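Local coordinates for protein putative aminotransferase (Actinomadura melliaura, PDB 4ZWV) that probably works as a pyridoxal-phosphate-dependent sugar aminotransferase in making the aminopentose of the indolocarbazole AT2433, at residues S328-A331 against H332-T335; A44-N48 against P49-S53; A251-E254 against T255-E258. All blocks are in the same frame, centred on the assembly; numbering follows the deposited sequence.

Interaction 1: S328-A331 against H332-T335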
loop_
_atom_site.group_PDB
_atom_site.type_symbol
_atom_site.label_atom_id
_atom_site.label_comp_id
_atom_site.label_asym_id
_atom_site.label_seq_id
_atom_site.Cartn_x
_atom_site.Cartn_y
_atom_site.Cartn_z
ATOM N N SER A 328 1.605 -22.334 6.767
ATOM C CA SER A 328 1.810 -22.586 8.185
ATOM C C SER A 328 1.308 -21.412 9.036
ATOM O O SER A 328 0.938 -21.612 10.193
ATOM C CB SER A 328 3.281 -22.911 8.471
ATOM O OG SER A 328 4.131 -21.837 8.142
ATOM N N CYS A 329 1.237 -20.206 8.465
ATOM C CA CYS A 329 0.726 -19.061 9.225
ATOM C C CYS A 329 -0.753 -19.214 9.608
ATOM O O CYS A 329 -1.242 -18.502 10.483
ATOM C CB CYS A 329 0.929 -17.749 8.452
ATOM S SG CYS A 329 -0.091 -17.540 6.962
ATOM N N VAL A 330 -1.469 -20.137 8.967
ATOM C CA VAL A 330 -2.876 -20.349 9.313
ATOM C C VAL A 330 -3.125 -21.808 9.707
ATOM O O VAL A 330 -4.238 -22.316 9.587
ATOM C CB VAL A 330 -3.829 -19.919 8.152
ATOM C CG1 VAL A 330 -3.914 -18.392 8.081
ATOM C CG2 VAL A 330 -3.383 -20.505 6.806
ATOM N N ALA A 331 -2.094 -22.469 10.226
ATOM C CA ALA A 331 -2.246 -23.859 10.642
ATOM C C ALA A 331 -3.359 -24.019 11.681
ATOM O O ALA A 331 -4.011 -25.060 11.738
ATOM C CB ALA A 331 -0.924 -24.395 11.184
ATOM N N HIS A 332 -3.587 -22.986 12.487
ATOM C CA HIS A 332 -4.595 -23.051 13.545
ATOM C C HIS A 332 -6.031 -22.959 13.024
ATOM O O HIS A 332 -6.982 -23.140 13.785
ATOM C CB HIS A 332 -4.351 -21.933 14.575
ATOM C CG HIS A 332 -4.424 -20.552 14.001
ATOM N ND1 HIS A 332 -3.496 -20.070 13.105
ATOM C CD2 HIS A 332 -5.298 -19.539 14.216
ATOM C CE1 HIS A 332 -3.804 -18.829 12.775
ATOM N NE2 HIS A 332 -4.894 -18.481 13.438
ATOM N N LEU A 333 -6.182 -22.691 11.731
ATOM C CA LEU A 333 -7.500 -22.499 11.126
ATOM C C LEU A 333 -7.923 -23.648 10.206
ATOM O O LEU A 333 -8.952 -23.557 9.524
ATOM C CB LEU A 333 -7.527 -21.182 10.335
ATOM C CG LEU A 333 -7.208 -19.911 11.118
ATOM C CD1 LEU A 333 -7.190 -18.698 10.185
ATOM C CD2 LEU A 333 -8.227 -19.722 12.233
ATOM N N ARG A 334 -7.147 -24.724 10.191
ATOM C CA ARG A 334 -7.414 -25.806 9.250
ATOM C C ARG A 334 -8.765 -26.448 9.501
ATOM O O ARG A 334 -9.181 -26.634 10.644
ATOM C CB ARG A 334 -6.319 -26.869 9.310
ATOM C CG ARG A 334 -4.984 -26.377 8.805
ATOM C CD ARG A 334 -4.373 -27.370 7.848
ATOM N NE ARG A 334 -5.064 -27.327 6.565
ATOM C CZ ARG A 334 -4.663 -27.973 5.478
ATOM N NH1 ARG A 334 -3.566 -28.715 5.513
ATOM N NH2 ARG A 334 -5.354 -27.867 4.354
ATOM N N THR A 335 -9.449 -26.769 8.412
ATOM C CA THR A 335 -10.724 -27.455 8.485
ATOM C C THR A 335 -10.812 -28.445 7.332
ATOM O O THR A 335 -10.005 -28.401 6.404
ATOM C CB THR A 335 -11.897 -26.461 8.434
ATOM O OG1 THR A 335 -13.113 -27.116 8.800
ATOM C CG2 THR A 335 -12.042 -25.893 7.052
HETATM O O HOH W 1 -0.849 -21.027 13.077
HETATM O O HOH W 2 -5.821 -26.280 12.894
#
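Cys329 presents its carbonyl to the edge of the His332 imidazole: O lies near the ring plane, 3.5 Å from CE1. The ring swings back this far because CG of His332 sits between its own backbone N and carbonyl carbon (chi1 60°). On the same ring, ND1 is 2.8 Å from a water that also makes a weak bond to the carbonyl of Ser328, whose hydroxyl is bonded to Asp231 of the second subunit. Val330 comes next and closes the turn, its O accepting the N-H of Leu333 at 2.9 Å. With the preceding bond from Ala331 N to Ser328 O, this makes two overlapping i to i+3 turns, a short 3-10 stretch in the loop between helices 303-312 and 338-344. Among the side chains, CG1 of Val330 meets CD1 of Leu333 at 3.9 Å; Val330 continues onto Trp89 and Leu92 of helix 85-93, and Leu333 onto Ile98 and Trp100. Ala331, last in line, has its O 3.4 Å from CG of Arg334, and a second water lies unusually close to that oxygen, while the Arg334 guanidinium forms a salt bridge with Asp325.

Interaction 2: A44-N48 against P49-S53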
loop_
_atom_site.group_PDB
_atom_site.type_symbol
_atom_site.label_atom_id
_atom_site.label_comp_id
_atom_site.label_asym_id
_atom_site.label_seq_id
_atom_site.Cartn_x
_atom_site.Cartn_y
_atom_site.Cartn_z
ATOM N N ALA A 44 -17.990 5.138 -16.201
ATOM C CA ALA A 44 -18.819 5.073 -17.406
ATOM C C ALA A 44 -18.873 3.651 -17.950
ATOM O O ALA A 44 -19.933 3.178 -18.364
ATOM C CB ALA A 44 -18.297 6.030 -18.468
ATOM N N ARG A 45 -17.734 2.967 -17.945
ATOM C CA ARG A 45 -17.682 1.588 -18.411
ATOM C C ARG A 45 -18.470 0.656 -17.505
ATOM O O ARG A 45 -19.160 -0.248 -17.975
ATOM C CB ARG A 45 -16.233 1.108 -18.515
ATOM C CG ARG A 45 -15.505 1.645 -19.728
ATOM C CD ARG A 45 -14.044 1.249 -19.706
ATOM N NE ARG A 45 -13.387 1.654 -20.943
ATOM C CZ ARG A 45 -13.010 0.806 -21.892
ATOM N NH1 ARG A 45 -13.222 -0.492 -21.738
ATOM N NH2 ARG A 45 -12.416 1.260 -22.985
ATOM N N LEU A 46 -18.385 0.890 -16.200
ATOM C CA LEU A 46 -19.023 0.012 -15.226
ATOM C C LEU A 46 -20.513 0.284 -15.031
ATOM O O LEU A 46 -21.251 -0.596 -14.602
ATOM C CB LEU A 46 -18.311 0.138 -13.875
ATOM C CG LEU A 46 -16.941 -0.521 -13.808
ATOM C CD1 LEU A 46 -16.181 -0.022 -12.584
ATOM C CD2 LEU A 46 -17.101 -2.034 -13.759
ATOM N N GLY A 47 -20.947 1.511 -15.301
ATOM C CA GLY A 47 -22.314 1.904 -15.011
ATOM C C GLY A 47 -22.571 2.083 -13.524
ATOM O O GLY A 47 -23.718 2.096 -13.078
ATOM N N ASN A 48 -21.492 2.217 -12.759
ATOM C CA ASN A 48 -21.573 2.525 -11.332
ATOM C C ASN A 48 -20.785 3.812 -11.107
ATOM O O ASN A 48 -19.592 3.856 -11.357
ATOM C CB ASN A 48 -21.012 1.376 -10.475
ATOM C CG ASN A 48 -21.175 1.617 -8.973
ATOM O OD1 ASN A 48 -21.409 2.738 -8.535
ATOM N ND2 ASN A 48 -21.054 0.547 -8.180
ATOM N N PRO A 49 -21.461 4.882 -10.677
ATOM C CA PRO A 49 -20.750 6.154 -10.495
ATOM C C PRO A 49 -19.904 6.189 -9.228
ATOM O O PRO A 49 -19.062 7.075 -9.074
ATOM C CB PRO A 49 -21.882 7.177 -10.418
ATOM C CG PRO A 49 -23.041 6.419 -9.913
ATOM C CD PRO A 49 -22.907 5.009 -10.430
ATOM N N ARG A 50 -20.109 5.228 -8.339
ATOM C CA ARG A 50 -19.436 5.228 -7.044
ATOM C C ARG A 50 -18.179 4.376 -7.091
ATOM O O ARG A 50 -18.166 3.253 -6.573
ATOM C CB ARG A 50 -20.383 4.722 -5.956
ATOM C CG ARG A 50 -21.638 5.581 -5.803
ATOM C CD ARG A 50 -22.686 4.866 -4.973
ATOM N NE ARG A 50 -23.158 3.673 -5.664
ATOM C CZ ARG A 50 -24.129 3.679 -6.570
ATOM N NH1 ARG A 50 -24.743 4.815 -6.874
ATOM N NH2 ARG A 50 -24.488 2.549 -7.164
ATOM N N VAL A 51 -17.130 4.886 -7.735
ATOM C CA VAL A 51 -15.903 4.119 -7.852
ATOM C C VAL A 51 -14.748 4.893 -7.236
ATOM O O VAL A 51 -14.659 6.115 -7.355
ATOM C CB VAL A 51 -15.575 3.747 -9.322
ATOM C CG1 VAL A 51 -16.736 2.969 -9.949
ATOM C CG2 VAL A 51 -15.239 4.984 -10.164
ATOM N N VAL A 52 -13.882 4.156 -6.561
ATOM C CA VAL A 52 -12.797 4.746 -5.791
ATOM C C VAL A 52 -11.495 4.071 -6.190
ATOM O O VAL A 52 -11.290 2.897 -5.897
ATOM C CB VAL A 52 -13.070 4.573 -4.285
ATOM C CG1 VAL A 52 -11.926 5.099 -3.459
ATOM C CG2 VAL A 52 -14.398 5.259 -3.920
ATOM N N SER A 53 -10.613 4.795 -6.878
ATOM C CA SER A 53 -9.318 4.209 -7.220
ATOM C C SER A 53 -8.460 4.036 -5.972
ATOM O O SER A 53 -8.507 4.847 -5.034
ATOM C CB SER A 53 -8.580 5.054 -8.265
ATOM O OG SER A 53 -8.333 6.372 -7.791
HETATM O O HOH W 3 -25.767 2.529 -10.389
#
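Gly47, at a positive phi of 73°, breaks the helical course of the chain, and the backbone then bends through Asn48 and Pro49 so that the Gly47 carbonyl oxygen lies 4.0 Å from Pro49 CD. The turn is held by a side chain. Asn48 OD1 accepts the N-H of Arg50 at 2.8 Å, which defines an Asx turn; with CG placed opposite the backbone N (chi1 -176°), the amide runs forward beside its own carbonyl and meets the incoming donor, tilted out of the amide plane. The same oxygen sits over one face of the Arg50 guanidinium, 3.4 Å from NH2, with the two flat groups turned 51° from each other; the angle is too poor for a hydrogen bond. Arg50 NE binds Leu202 O instead, and that carbonyl also receives Asn48 ND2, which has a further partner in Gly176 O. Three bonds thus fix the rotation of a buried amide. Val51 CG1 touches both Asn48 O, at 3.3 Å, and Leu46 CD1, at 4.0 Å. Leu46 and Val51 both also touch Leu199 of strand 198-201, antiparallel neighbour of strand 51-54. The turn therefore passes the chain from the end of helix 33-46 into a strand that is outermost, within this chain, in the large mixed sheet, with helix 205-214 touching Arg50 and Val52.

Interaction 3: A251-E254 against T255-E258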
loop_
_atom_site.group_PDB
_atom_site.type_symbol
_atom_site.label_atom_id
_atom_site.label_comp_id
_atom_site.label_asym_id
_atom_site.label_seq_id
_atom_site.Cartn_x
_atom_site.Cartn_y
_atom_site.Cartn_z
ATOM N N ALA A 251 -3.926 4.804 -20.516
ATOM C CA ALA A 251 -3.323 4.350 -21.760
ATOM C C ALA A 251 -3.758 2.937 -22.110
ATOM O O ALA A 251 -3.926 2.594 -23.283
ATOM C CB ALA A 251 -1.796 4.422 -21.668
ATOM N N ASN A 252 -3.951 2.111 -21.092
ATOM C CA ASN A 252 -4.258 0.711 -21.332
ATOM C C ASN A 252 -5.749 0.447 -21.556
ATOM O O ASN A 252 -6.137 -0.641 -21.995
ATOM C CB ASN A 252 -3.720 -0.131 -20.183
ATOM C CG ASN A 252 -2.223 -0.302 -20.269
ATOM O OD1 ASN A 252 -1.654 -0.284 -21.364
ATOM N ND2 ASN A 252 -1.571 -0.458 -19.127
ATOM N N LEU A 253 -6.580 1.447 -21.291
ATOM C CA LEU A 253 -8.018 1.302 -21.507
ATOM C C LEU A 253 -8.346 1.128 -22.978
ATOM O O LEU A 253 -9.334 0.482 -23.320
ATOM C CB LEU A 253 -8.779 2.507 -20.963
ATOM C CG LEU A 253 -9.233 2.437 -19.510
ATOM C CD1 LEU A 253 -9.855 3.761 -19.103
ATOM C CD2 LEU A 253 -10.226 1.296 -19.341
ATOM N N GLU A 254 -7.517 1.704 -23.847
ATOM C CA GLU A 254 -7.801 1.706 -25.276
ATOM C C GLU A 254 -7.977 0.312 -25.864
ATOM O O GLU A 254 -8.823 0.100 -26.727
ATOM C CB GLU A 254 -6.691 2.436 -26.034
ATOM C CG GLU A 254 -6.956 3.915 -26.221
ATOM C CD GLU A 254 -7.233 4.619 -24.912
ATOM O OE1 GLU A 254 -8.320 5.225 -24.785
ATOM O OE2 GLU A 254 -6.367 4.557 -24.011
ATOM N N THR A 255 -7.174 -0.642 -25.412
ATOM C CA THR A 255 -7.198 -1.949 -26.053
ATOM C C THR A 255 -7.634 -3.088 -25.145
ATOM O O THR A 255 -7.607 -4.252 -25.553
ATOM C CB THR A 255 -5.823 -2.297 -26.634
ATOM O OG1 THR A 255 -4.843 -2.246 -25.593
ATOM C CG2 THR A 255 -5.447 -1.311 -27.729
ATOM N N VAL A 256 -8.057 -2.778 -23.924
ATOM C CA VAL A 256 -8.392 -3.851 -23.001
ATOM C C VAL A 256 -9.597 -4.654 -23.505
ATOM O O VAL A 256 -9.650 -5.865 -23.313
ATOM C CB VAL A 256 -8.645 -3.320 -21.566
ATOM C CG1 VAL A 256 -9.862 -2.409 -21.514
ATOM C CG2 VAL A 256 -8.773 -4.478 -20.584
ATOM N N ASP A 257 -10.530 -3.997 -24.191
ATOM C CA ASP A 257 -11.711 -4.692 -24.716
ATOM C C ASP A 257 -11.344 -5.748 -25.767
ATOM O O ASP A 257 -11.892 -6.853 -25.761
ATOM C CB ASP A 257 -12.697 -3.696 -25.329
ATOM C CG ASP A 257 -13.420 -2.871 -24.284
ATOM O OD1 ASP A 257 -13.526 -3.329 -23.130
ATOM O OD2 ASP A 257 -13.878 -1.760 -24.624
ATOM N N GLU A 258 -10.421 -5.406 -26.657
ATOM C CA GLU A 258 -9.972 -6.351 -27.672
ATOM C C GLU A 258 -9.208 -7.499 -27.022
ATOM O O GLU A 258 -9.350 -8.655 -27.420
ATOM C CB GLU A 258 -9.110 -5.655 -28.729
ATOM C CG GLU A 258 -8.439 -6.598 -29.726
ATOM C CD GLU A 258 -9.417 -7.342 -30.633
ATOM O OE1 GLU A 258 -10.624 -7.015 -30.649
ATOM O OE2 GLU A 258 -8.964 -8.264 -31.345
HETATM O O HOH W 4 -4.392 0.432 -24.903
HETATM O O HOH W 5 -2.539 -2.026 -23.586
HETATM O O HOH W 6 -10.936 -1.087 -24.735
HETATM O O HOH W 7 -10.145 -2.498 -27.468
#
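Val256 meets Leu253 one turn earlier on the helix, its CG1 lying 3.4 Å from the Leu253 carbonyl oxygen and, more loosely, 4.3 Å from Leu253 CD2. The methyl comes in over the backbone because CG1 stands between the backbone N and the carbonyl carbon of Val256 (chi1 64°). The helix is kinked here, the N atoms of Thr255 and Glu258 having no bond to the preceding turn, and water takes over some of the usual i to i+4 links. One water gives a bond to Leu253 O at 2.7 Å and accepts the N-H of Asp257 at 3.0 Å. A second spans Glu254 O and Glu258 N in the same manner. Water inserted between C=O and N-H groups in this way is a known feature of bent helices.

Thr255 carries the next shell. Its hydroxyl receives two waters: one, at 2.8 Å from OG1, also bonds Ala251 O, and the other, 3.1 Å from OG1, also donates to Asn252 OD1. OG1 is further bonded to Gln259 OE1, so a single polar atom ties the two sides of the kink together. Asn252 is itself positioned from outside, OD1 taking the N-H of Ser13 and ND2 donating to Thr193 O. Toward the interior, Val256 packs on Trp166, and its side chain is about 12 Å from that of Ser185, a residue seen to bind pyridoxal phosphate in this protein, although no cofactor is bound to this chain. Around this part of helix 243-273, Leu253 rests on Phe38, Ala41 and Arg45 of helix 33-46, while Ala251 touches Ala16 and Arg19 of helix 16-26.

From the N terminus, interaction 2 comes first, turning the chain from helix 33-46 into strand 51-54. Interaction 3 follows, a bend within the long helix 243-273, and interaction 1 comes last, a compact turn in the loop ahead of helix 338-344. The three lie in series, none nested in another. Interactions 2 and 3 meet in space: Arg45 NH1 forms a salt bridge with Asp257 OD1 at 3.2 Å, joining helix 33-46 to helix 243-273. Interaction 1 stands apart, on the opposite side of the chain's centre, its centre about 37 Å from that of interaction 2 and about 41 Å from that of interaction 3; it is the loop of interaction 1 that meets the second subunit.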